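Local atomic coordinates of hyaluronoglucosaminidase (Apis mellifera, PDB entry 1FCQ), a protein that catalyses the hydrolysis of hyaluronan as a family 56 glycosidase with a seven-stranded TIM-barrel fold, and is a major allergen of bee venom. Residues N12-H23 against I38-F46. Numbering follows the deposited sequence.
Sequences NVYWNVPTFMCH and ILQNWMDKF
D44 carries its carboxylate anti to the backbone N (chi1 -169°), and T19 turns OG1 in between its own N and carbonyl carbon (chi1 44°); together these torsions bring carboxylate and hydroxyl into contact, with the H23 imidazole set obliquely across the carboxylate. OD2 of D44 accepts twice. T19 OG1 gives its proton to the syn lone pair of D44 OD2 at 2.7 Å, while H23 NE2 approaches the same oxygen from the anti side, 2.6 Å away, in the imidazole plane but somewhat out of the carboxylate plane, with a nearly straight N-H (170°). The hydrogen-bond chain continues to W15: its NE1 donates to T19 OG1 (2.9 Å) in the indole plane, so the hydroxyl accepts from W15 and donates to D44. From above the carboxylate plane, Q40 NE2 reaches D44 OD1 at 3.0 Å.

Before this cluster, the loop segment 38-46 runs along the edge of strand 12-16 through a single bridge, in which L39 N binds V13 O and W15 N binds L39 O; strand 297-301 pairs with the other edge. L39 CD1 sits over one face of the Y14 ring, 4.0 Å from its centroid, a CH-pi contact. Beyond the cluster, F46 packs against P18 and F20, its CB 3.4 Å from F20 CD2. One water links F46 O to N16 ND2, a second does so through a weak bond to ND2, and N16 OD1 is held by Y265.

Three donors thus meet one buried carboxylate, which probably stays ionised and may favour a protonated H23; the hydrogen bonds, perhaps strengthened by charge, tie the residues after the strand to the loop.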
loop_
_atom_site.group_PDB
_atom_site.type_symbol
_atom_site.label_atom_id
_atom_site.label_comp_id
_atom_site.label_asym_id
_atom_site.label_seq_id
_atom_site.Cartn_x
_atom_site.Cartn_y
_atom_site.Cartn_z
ATOM N N ASN A 12 0.442 10.020 -14.682
ATOM C CA ASN A 12 -0.300 10.762 -13.676
ATOM C C ASN A 12 0.332 10.699 -12.290
ATOM O O ASN A 12 0.539 9.618 -11.741
ATOM C CB ASN A 12 -1.731 10.206 -13.590
ATOM C CG ASN A 12 -2.506 10.370 -14.886
ATOM O OD1 ASN A 12 -3.129 9.426 -15.378
ATOM N ND2 ASN A 12 -2.449 11.575 -15.431
ATOM N N VAL A 13 0.653 11.869 -11.741
ATOM C CA VAL A 13 1.221 11.929 -10.387
ATOM C C VAL A 13 0.114 12.409 -9.451
ATOM O O VAL A 13 -0.528 13.420 -9.696
ATOM C CB VAL A 13 2.452 12.833 -10.271
ATOM C CG1 VAL A 13 3.042 12.793 -8.868
ATOM C CG2 VAL A 13 3.503 12.391 -11.288
ATOM N N TYR A 14 -0.133 11.633 -8.394
ATOM C CA TYR A 14 -1.214 11.966 -7.464
ATOM C C TYR A 14 -0.781 12.484 -6.107
ATOM O O TYR A 14 0.154 11.966 -5.500
ATOM C CB TYR A 14 -2.046 10.690 -7.197
ATOM C CG TYR A 14 -2.805 10.218 -8.412
ATOM C CD1 TYR A 14 -2.240 9.335 -9.317
ATOM C CD2 TYR A 14 -4.102 10.692 -8.636
ATOM C CE1 TYR A 14 -2.974 8.928 -10.430
ATOM C CE2 TYR A 14 -4.824 10.281 -9.738
ATOM C CZ TYR A 14 -4.247 9.394 -10.615
ATOM O OH TYR A 14 -4.956 8.984 -11.731
ATOM N N TRP A 15 -1.518 13.505 -5.629
ATOM C CA TRP A 15 -1.203 14.037 -4.299
ATOM C C TRP A 15 -1.960 13.240 -3.238
ATOM O O TRP A 15 -3.188 13.311 -3.202
ATOM C CB TRP A 15 -1.645 15.497 -4.229
ATOM C CG TRP A 15 -1.152 16.287 -3.049
ATOM C CD1 TRP A 15 -1.904 16.830 -2.051
ATOM C CD2 TRP A 15 0.207 16.658 -2.764
ATOM N NE1 TRP A 15 -1.112 17.508 -1.156
ATOM C CE2 TRP A 15 0.194 17.418 -1.585
ATOM C CE3 TRP A 15 1.421 16.427 -3.406
ATOM C CZ2 TRP A 15 1.357 17.949 -1.025
ATOM C CZ3 TRP A 15 2.582 16.954 -2.858
ATOM C CH2 TRP A 15 2.527 17.701 -1.681
ATOM N N ASN A 16 -1.234 12.525 -2.381
ATOM C CA ASN A 16 -1.889 11.768 -1.305
ATOM C C ASN A 16 -1.257 12.123 0.045
ATOM O O ASN A 16 -1.067 11.337 0.961
ATOM C CB ASN A 16 -1.858 10.267 -1.579
ATOM C CG ASN A 16 -2.755 9.426 -0.695
ATOM O OD1 ASN A 16 -2.396 8.286 -0.337
ATOM N ND2 ASN A 16 -3.948 9.917 -0.324
ATOM N N VAL A 17 -0.865 13.400 0.129
ATOM C CA VAL A 17 -0.276 13.949 1.369
ATOM C C VAL A 17 -1.430 14.645 2.069
ATOM O O VAL A 17 -2.174 15.377 1.398
ATOM C CB VAL A 17 0.840 14.943 1.020
ATOM C CG1 VAL A 17 1.397 15.585 2.291
ATOM C CG2 VAL A 17 1.995 14.302 0.271
ATOM N N PRO A 18 -1.598 14.526 3.374
ATOM C CA PRO A 18 -2.740 15.075 4.077
ATOM C C PRO A 18 -2.607 16.544 4.437
ATOM O O PRO A 18 -2.814 16.922 5.587
ATOM C CB PRO A 18 -2.861 14.195 5.313
ATOM C CG PRO A 18 -1.459 13.796 5.593
ATOM C CD PRO A 18 -0.796 13.630 4.245
ATOM N N THR A 19 -2.382 17.344 3.409
ATOM C CA THR A 19 -2.250 18.786 3.576
ATOM C C THR A 19 -3.561 19.425 3.963
ATOM O O THR A 19 -3.562 20.576 4.416
ATOM C CB THR A 19 -1.630 19.432 2.326
ATOM O OG1 THR A 19 -2.233 18.901 1.141
ATOM C CG2 THR A 19 -0.131 19.128 2.295
ATOM N N PHE A 20 -4.706 18.720 3.966
ATOM C CA PHE A 20 -5.940 19.297 4.478
ATOM C C PHE A 20 -5.757 19.777 5.916
ATOM O O PHE A 20 -6.395 20.750 6.325
ATOM C CB PHE A 20 -7.096 18.285 4.392
ATOM C CG PHE A 20 -6.998 17.181 5.406
ATOM C CD1 PHE A 20 -7.620 17.296 6.638
ATOM C CD2 PHE A 20 -6.285 16.024 5.132
ATOM C CE1 PHE A 20 -7.517 16.290 7.580
ATOM C CE2 PHE A 20 -6.191 15.011 6.067
ATOM C CZ PHE A 20 -6.813 15.142 7.295
ATOM N N MET A 21 -4.870 19.155 6.684
ATOM C CA MET A 21 -4.573 19.497 8.064
ATOM C C MET A 21 -3.933 20.879 8.174
ATOM O O MET A 21 -3.897 21.431 9.284
ATOM C CB MET A 21 -3.605 18.470 8.683
ATOM C CG MET A 21 -4.045 17.030 8.414
ATOM S SD MET A 21 -2.779 15.831 8.894
ATOM C CE MET A 21 -2.784 16.180 10.662
ATOM N N CYS A 22 -3.429 21.431 7.092
ATOM C CA CYS A 22 -2.796 22.747 7.098
ATOM C C CYS A 22 -3.740 23.862 6.686
ATOM O O CYS A 22 -3.399 25.058 6.753
ATOM C CB CYS A 22 -1.627 22.732 6.102
ATOM S SG CYS A 22 -0.405 21.447 6.454
ATOM N N HIS A 23 -4.932 23.515 6.183
ATOM C CA HIS A 23 -5.869 24.511 5.713
ATOM C C HIS A 23 -6.316 25.442 6.835
ATOM O O HIS A 23 -6.485 26.627 6.537
ATOM C CB HIS A 23 -7.084 23.933 4.987
ATOM C CG HIS A 23 -6.765 23.038 3.828
ATOM N ND1 HIS A 23 -7.757 22.283 3.222
ATOM C CD2 HIS A 23 -5.606 22.725 3.204
ATOM C CE1 HIS A 23 -7.214 21.583 2.234
ATOM N NE2 HIS A 23 -5.912 21.825 2.213
ATOM N N ILE A 38 0.755 18.216 -10.469
ATOM C CA ILE A 38 0.331 17.003 -9.754
ATOM C C ILE A 38 -1.187 17.008 -9.659
ATOM O O ILE A 38 -1.814 18.061 -9.479
ATOM C CB ILE A 38 0.956 17.002 -8.349
ATOM C CG1 ILE A 38 2.483 16.916 -8.469
ATOM C CG2 ILE A 38 0.405 15.858 -7.505
ATOM C CD1 ILE A 38 3.211 17.380 -7.207
ATOM N N LEU A 39 -1.784 15.822 -9.852
ATOM C CA LEU A 39 -3.237 15.705 -9.734
ATOM C C LEU A 39 -3.621 15.852 -8.268
ATOM O O LEU A 39 -3.051 15.200 -7.371
ATOM C CB LEU A 39 -3.722 14.357 -10.276
ATOM C CG LEU A 39 -3.409 14.124 -11.763
ATOM C CD1 LEU A 39 -3.953 12.760 -12.182
ATOM C CD2 LEU A 39 -3.979 15.218 -12.644
ATOM N N GLN A 40 -4.573 16.735 -8.008
ATOM C CA GLN A 40 -4.975 17.123 -6.674
ATOM C C GLN A 40 -6.496 17.132 -6.538
ATOM O O GLN A 40 -7.222 17.679 -7.377
ATOM C CB GLN A 40 -4.428 18.533 -6.391
ATOM C CG GLN A 40 -4.626 19.081 -4.994
ATOM C CD GLN A 40 -3.839 20.368 -4.790
ATOM O OE1 GLN A 40 -3.585 21.125 -5.740
ATOM N NE2 GLN A 40 -3.440 20.595 -3.546
ATOM N N ASN A 41 -6.937 16.472 -5.468
ATOM C CA ASN A 41 -8.363 16.455 -5.155
ATOM C C ASN A 41 -8.905 17.879 -5.024
ATOM O O ASN A 41 -8.177 18.767 -4.584
ATOM C CB ASN A 41 -8.658 15.730 -3.852
ATOM C CG ASN A 41 -8.512 14.221 -3.957
ATOM O OD1 ASN A 41 -8.847 13.625 -4.972
ATOM N ND2 ASN A 41 -8.047 13.633 -2.879
ATOM N N TRP A 42 -10.147 18.045 -5.459
ATOM C CA TRP A 42 -10.789 19.366 -5.372
ATOM C C TRP A 42 -10.702 19.892 -3.948
ATOM O O TRP A 42 -10.880 19.201 -2.938
ATOM C CB TRP A 42 -12.229 19.219 -5.857
ATOM C CG TRP A 42 -13.040 20.485 -5.824
ATOM C CD1 TRP A 42 -12.954 21.526 -6.691
ATOM C CD2 TRP A 42 -14.033 20.837 -4.860
ATOM N NE1 TRP A 42 -13.839 22.523 -6.322
ATOM C CE2 TRP A 42 -14.524 22.109 -5.213
ATOM C CE3 TRP A 42 -14.569 20.189 -3.738
ATOM C CZ2 TRP A 42 -15.514 22.755 -4.465
ATOM C CZ3 TRP A 42 -15.544 20.830 -2.998
ATOM C CH2 TRP A 42 -16.016 22.096 -3.385
ATOM N N MET A 43 -10.357 21.178 -3.831
ATOM C CA MET A 43 -10.161 21.900 -2.587
ATOM C C MET A 43 -9.076 21.335 -1.687
ATOM O O MET A 43 -9.014 21.526 -0.463
ATOM C CB MET A 43 -11.486 22.015 -1.811
ATOM C CG MET A 43 -12.459 22.978 -2.501
ATOM S SD MET A 43 -11.842 24.669 -2.499
ATOM C CE MET A 43 -11.965 25.137 -0.800
ATOM N N ASP A 44 -8.158 20.554 -2.279
ATOM C CA ASP A 44 -7.097 19.875 -1.552
ATOM C C ASP A 44 -7.669 18.996 -0.448
ATOM O O ASP A 44 -7.036 18.740 0.584
ATOM C CB ASP A 44 -6.039 20.830 -0.998
ATOM C CG ASP A 44 -4.800 20.137 -0.460
ATOM O OD1 ASP A 44 -4.307 19.170 -1.094
ATOM O OD2 ASP A 44 -4.334 20.530 0.628
ATOM N N LYS A 45 -8.828 18.382 -0.716
ATOM C CA LYS A 45 -9.425 17.459 0.249
ATOM C C LYS A 45 -8.580 16.189 0.284
ATOM O O LYS A 45 -7.965 15.832 -0.729
ATOM C CB LYS A 45 -10.891 17.184 -0.091
ATOM C CG LYS A 45 -11.800 18.338 0.352
ATOM C CD LYS A 45 -13.261 17.958 0.144
ATOM C CE LYS A 45 -14.211 19.025 0.658
ATOM N NZ LYS A 45 -15.631 18.648 0.391
ATOM N N PHE A 46 -8.572 15.498 1.419
ATOM C CA PHE A 46 -7.751 14.279 1.491
ATOM C C PHE A 46 -8.353 13.186 0.598
ATOM O O PHE A 46 -7.618 12.457 -0.063
ATOM C CB PHE A 46 -7.599 13.770 2.925
ATOM C CG PHE A 46 -6.554 12.696 3.101
ATOM C CD1 PHE A 46 -5.278 12.845 2.566
ATOM C CD2 PHE A 46 -6.860 11.545 3.803
ATOM C CE1 PHE A 46 -4.321 11.857 2.728
ATOM C CE2 PHE A 46 -5.904 10.557 3.967
ATOM C CZ PHE A 46 -4.637 10.706 3.438
HETATM O O HOH W 1 -5.110 15.240 -3.717
HETATM O O HOH W 2 -5.029 12.613 -1.015
HETATM O O HOH W 3 -6.859 9.950 0.732
HETATM O O HOH W 4 -5.300 16.690 1.881
HETATM O O HOH W 5 -10.447 21.185 2.002
#